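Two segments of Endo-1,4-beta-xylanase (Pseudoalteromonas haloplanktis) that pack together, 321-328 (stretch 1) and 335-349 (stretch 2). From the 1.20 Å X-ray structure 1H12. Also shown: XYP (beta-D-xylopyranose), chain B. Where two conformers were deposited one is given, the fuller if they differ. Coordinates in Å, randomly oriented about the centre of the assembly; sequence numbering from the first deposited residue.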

# COMPACT_ATOMS: atom_id res chain seq x y z
N SER A 321 25.57 -13.82 -4.63
CA SER A 321 26.10 -15.06 -4.12
C SER A 321 25.11 -15.93 -3.42
O SER A 321 25.36 -17.14 -3.27
N LYS A 322 23.98 -15.37 -3.00
CA LYS A 322 22.93 -16.13 -2.36
C LYS A 322 21.86 -16.57 -3.32
O LYS A 322 20.86 -17.11 -2.94
N ASN A 323 22.00 -16.25 -4.62
CA ASN A 323 21.00 -16.58 -5.63
C ASN A 323 19.63 -15.98 -5.28
O ASN A 323 18.61 -16.64 -5.45
N CYS A 324 19.62 -14.77 -4.80
CA CYS A 324 18.41 -14.01 -4.54
C CYS A 324 18.62 -12.60 -4.99
O CYS A 324 19.77 -12.13 -5.04
N TYR A 325 17.56 -11.88 -5.31
CA TYR A 325 17.65 -10.44 -5.30
C TYR A 325 17.34 -9.99 -3.86
O TYR A 325 16.62 -10.66 -3.13
N GLU A 326 17.94 -8.87 -3.49
CA GLU A 326 17.88 -8.37 -2.14
C GLU A 326 16.78 -7.33 -1.91
O GLU A 326 16.13 -6.85 -2.82
N GLN A 327 16.64 -6.98 -0.63
CA GLN A 327 15.63 -6.04 -0.17
C GLN A 327 15.97 -4.59 -0.41
O GLN A 327 15.02 -3.77 -0.48
N VAL A 328 17.22 -4.24 -0.52
CA VAL A 328 17.65 -2.85 -0.64
C VAL A 328 18.75 -2.69 -1.69
O VAL A 328 19.80 -3.38 -1.65
N GLN A 335 22.75 -3.53 -1.09
CA GLN A 335 23.16 -2.96 0.18
C GLN A 335 23.30 -3.96 1.32
O GLN A 335 23.49 -3.56 2.45
N ASN A 336 23.23 -5.25 1.02
CA ASN A 336 23.45 -6.31 2.02
C ASN A 336 22.43 -6.25 3.17
O ASN A 336 22.76 -6.50 4.33
N ARG A 337 21.18 -5.99 2.84
CA ARG A 337 20.06 -5.97 3.79
C ARG A 337 19.13 -7.15 3.65
O ARG A 337 17.94 -7.06 4.00
N GLY A 338 19.65 -8.26 3.12
CA GLY A 338 18.95 -9.51 3.11
C GLY A 338 18.30 -9.86 1.79
O GLY A 338 17.89 -8.97 1.03
N CYS A 339 18.18 -11.14 1.54
CA CYS A 339 17.41 -11.63 0.46
C CYS A 339 15.96 -11.17 0.55
O CYS A 339 15.41 -11.02 1.63
N ALA A 340 15.32 -11.00 -0.60
CA ALA A 340 13.91 -10.63 -0.64
C ALA A 340 13.10 -11.52 0.25
O ALA A 340 13.13 -12.73 0.16
N GLY A 341 12.26 -10.91 1.03
CA GLY A 341 11.27 -11.68 1.79
C GLY A 341 9.92 -11.75 1.11
O GLY A 341 9.76 -11.41 -0.06
N GLU A 342 8.96 -12.23 1.85
CA GLU A 342 7.69 -12.54 1.27
C GLU A 342 6.97 -11.30 0.76
O GLU A 342 6.28 -11.35 -0.25
N GLY A 343 7.10 -10.18 1.49
CA GLY A 343 6.38 -8.98 1.10
C GLY A 343 6.89 -8.39 -0.21
O GLY A 343 6.12 -7.88 -1.02
N GLN A 344 8.20 -8.46 -0.41
CA GLN A 344 8.80 -7.97 -1.63
C GLN A 344 8.39 -8.84 -2.79
O GLN A 344 8.03 -8.36 -3.89
N LYS A 345 8.44 -10.17 -2.58
CA LYS A 345 7.98 -11.09 -3.61
C LYS A 345 6.49 -10.89 -3.92
O LYS A 345 6.09 -11.01 -5.08
N ALA A 346 5.71 -10.59 -2.91
CA ALA A 346 4.28 -10.31 -3.08
C ALA A 346 4.05 -9.03 -3.93
O ALA A 346 3.25 -9.04 -4.86
N ALA A 347 4.76 -7.97 -3.61
CA ALA A 347 4.67 -6.73 -4.37
C ALA A 347 5.00 -6.99 -5.82
O ALA A 347 4.33 -6.50 -6.72
N ASN A 348 6.05 -7.77 -6.07
CA ASN A 348 6.51 -8.03 -7.41
C ASN A 348 5.53 -8.90 -8.19
O ASN A 348 5.41 -8.79 -9.41
N ALA A 349 4.80 -9.80 -7.49
CA ALA A 349 3.77 -10.59 -8.15
C ALA A 349 2.61 -9.70 -8.64
O ALA A 349 2.07 -9.91 -9.72

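What does Y325, with the largest area covered by the opposing stretch, do with its ring? Its CA-to-CB bond points sideways, but chi1 in the p well (59°) and chi2 of -94° bring the far end of the ring nearer to stretch 2. There CE2 of Y325 lies 3.5 Å from CB of A340, an apolar contact between ring and methyl group, while NE2 of Q344 approaches CE2 of Y325 to 3.6 Å at the ring edge, near its plane. The phenol oxygen reaches the helix: ND2 of N348, whose CA-to-CB bond points toward stretch 1 with chi1 m, donates a hydrogen bond of 2.9 Å to OH of Y325. The same OH of Y325 is 3.8 Å from CG of K345, in the aliphatic part of that lysine. The backbone fixes the near end of the tyrosine, since N of A340 donates to O of Y325 at 2.9 Å.

How is Q327 held between the loop and the start of the helix? Its CA-to-CB bond points sideways, and the chain takes the m, t conformation and passes over A340, with CG of Q327 3.9 Å from CA of A340. The backbone secures its base: N of Q327 donates to O of G338 at 2.9 Å. Q344, extended with chi1 and chi2 both t and its CA-to-CB bond pointing toward stretch 1, brings OE1 to 3.5 Å from CG of Q327, and its NE2 donates a 3.0 Å hydrogen bond to O of E326. The terminal amide of Q327 is probably turned over in the model, so its polar partners remain open, but it reaches the bound xylopyranose as well as G341. G341, at the N-cap position, leaves room for the sugar: its CA is 3.4 Å from O2 of XYP, and a CB there would clash with that oxygen.

What does C339 contribute besides its single backbone bridge with E326? It is covalently tied to stretch 1. With C324 in the p rotamer and C339 in m, SG of C324 and SG of C339 form a 2.1 Å disulfide with chi3 of -73°. The CA-to-CB bond of K322 points toward stretch 2, and the side chain lies against this link, CE of K322 being 3.6 Å from SG of C339. Beyond CE the lysine turns to its own stretch, where NZ of K322 forms a 2.7 Å salt bridge with OE2 of E326.

Where do E326 and V328 meet the loop at 335-337? The CA-to-CB bond of E326 points away, yet its m, t side chain ends nearer to stretch 2, and OE1 of E326 accepts a weak 3.0 Å hydrogen bond from N of N336. Water 1 ties this corner together, donating to OE1 of E326 and O of V328 and accepting from N of R337. The CA-to-CB bond of V328 points toward stretch 2, with chi1 t; its CG1 lies 3.8 Å from CB of Q335 and its CG2 3.7 Å from CB of R337. Alongside, N of Q335 donates to O of V328 at 3.0 Å.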

# COMPACT_ATOMS: atom_id res chain seq x y z
CB SER A 321 27.29 -14.75 -3.19
OG SER A 321 26.82 -14.13 -1.99
CB LYS A 322 22.32 -15.30 -1.22
CG LYS A 322 23.34 -14.87 -0.14
CD LYS A 322 22.69 -13.77 0.87
CE LYS A 322 22.27 -12.41 0.18
NZ LYS A 322 23.33 -11.60 -0.31
CB ASN A 323 20.88 -18.06 -5.88
CG ASN A 323 20.16 -18.34 -7.23
OD1 ASN A 323 20.44 -17.67 -8.22
ND2 ASN A 323 19.28 -19.35 -7.25
CB CYS A 324 18.07 -14.01 -3.03
SG CYS A 324 19.29 -13.07 -2.06
CB TYR A 325 16.74 -9.76 -6.32
CG TYR A 325 15.27 -10.03 -6.21
CD1 TYR A 325 14.66 -11.05 -6.94
CD2 TYR A 325 14.46 -9.26 -5.37
CE1 TYR A 325 13.31 -11.31 -6.85
CE2 TYR A 325 13.13 -9.53 -5.27
CZ TYR A 325 12.53 -10.56 -5.99
OH TYR A 325 11.17 -10.76 -5.89
CB GLU A 326 19.25 -7.82 -1.74
CG GLU A 326 20.33 -8.88 -1.64
CD GLU A 326 21.65 -8.38 -1.10
OE1 GLU A 326 21.76 -7.24 -0.62
OE2 GLU A 326 22.63 -9.18 -1.21
CB GLN A 327 15.41 -6.25 1.34
CG GLN A 327 14.76 -7.61 1.62
CD GLN A 327 14.24 -7.80 3.04
OE1 GLN A 327 14.64 -7.13 3.97
NE2 GLN A 327 13.32 -8.73 3.19
CB VAL A 328 18.13 -2.28 0.68
CG1 VAL A 328 18.61 -0.83 0.53
CG2 VAL A 328 17.07 -2.34 1.75
CB GLN A 335 22.26 -1.79 0.56
CG GLN A 335 22.27 -0.67 -0.44
CD GLN A 335 23.64 -0.07 -0.65
OE1 GLN A 335 24.22 0.51 0.27
NE2 GLN A 335 24.16 -0.19 -1.86
CB ASN A 336 24.89 -6.31 2.51
CG ASN A 336 25.27 -7.61 3.13
OD1 ASN A 336 24.73 -8.70 2.79
ND2 ASN A 336 26.21 -7.53 4.13
CB ARG A 337 19.30 -4.64 3.69
CG ARG A 337 20.16 -3.43 3.93
CD ARG A 337 20.71 -3.42 5.29
NE ARG A 337 21.43 -2.18 5.55
CZ ARG A 337 20.92 -1.11 6.10
NH1 ARG A 337 19.55 -1.04 6.34
NH2 ARG A 337 21.80 -0.10 6.33
CB CYS A 339 17.42 -13.16 0.36
SG CYS A 339 19.01 -13.87 -0.15
CB ALA A 340 13.39 -10.75 -2.03
CB GLU A 342 6.78 -13.29 2.23
CG GLU A 342 7.35 -14.60 2.79
CD GLU A 342 8.07 -14.45 4.08
OE1 GLU A 342 8.47 -13.33 4.45
OE2 GLU A 342 8.22 -15.50 4.77
CB GLN A 344 10.31 -7.87 -1.45
CG GLN A 344 11.02 -7.13 -2.55
CD GLN A 344 12.50 -7.11 -2.39
OE1 GLN A 344 13.03 -7.69 -1.43
NE2 GLN A 344 13.20 -6.46 -3.34
CB LYS A 345 8.26 -12.52 -3.17
CG LYS A 345 9.71 -12.86 -3.11
CD LYS A 345 10.00 -14.27 -2.61
CE LYS A 345 11.47 -14.65 -2.78
NZ LYS A 345 11.76 -15.96 -2.10
CB ALA A 346 3.64 -10.16 -1.69
CB ALA A 347 5.59 -5.69 -3.77
CB ASN A 348 7.91 -8.62 -7.39
CG ASN A 348 8.94 -7.63 -6.91
OD1 ASN A 348 8.70 -6.40 -7.01
ND2 ASN A 348 10.11 -8.11 -6.44
CB ALA A 349 3.29 -11.68 -7.26
O1 XYP B . 11.82 -13.84 7.42
C1 XYP B . 12.75 -12.81 7.00
C2 XYP B . 12.05 -11.84 6.21
C3 XYP B . 12.88 -10.70 5.74
C4 XYP B . 13.86 -10.27 6.85
C5 XYP B . 14.52 -11.46 7.52
O2 XYP B . 11.33 -12.38 5.09
O3 XYP B . 12.08 -9.63 5.25
O4 XYP B . 14.79 -9.32 6.42
O5 XYP B . 13.51 -12.37 7.96
O HOH W 1 20.07 -5.34 0.26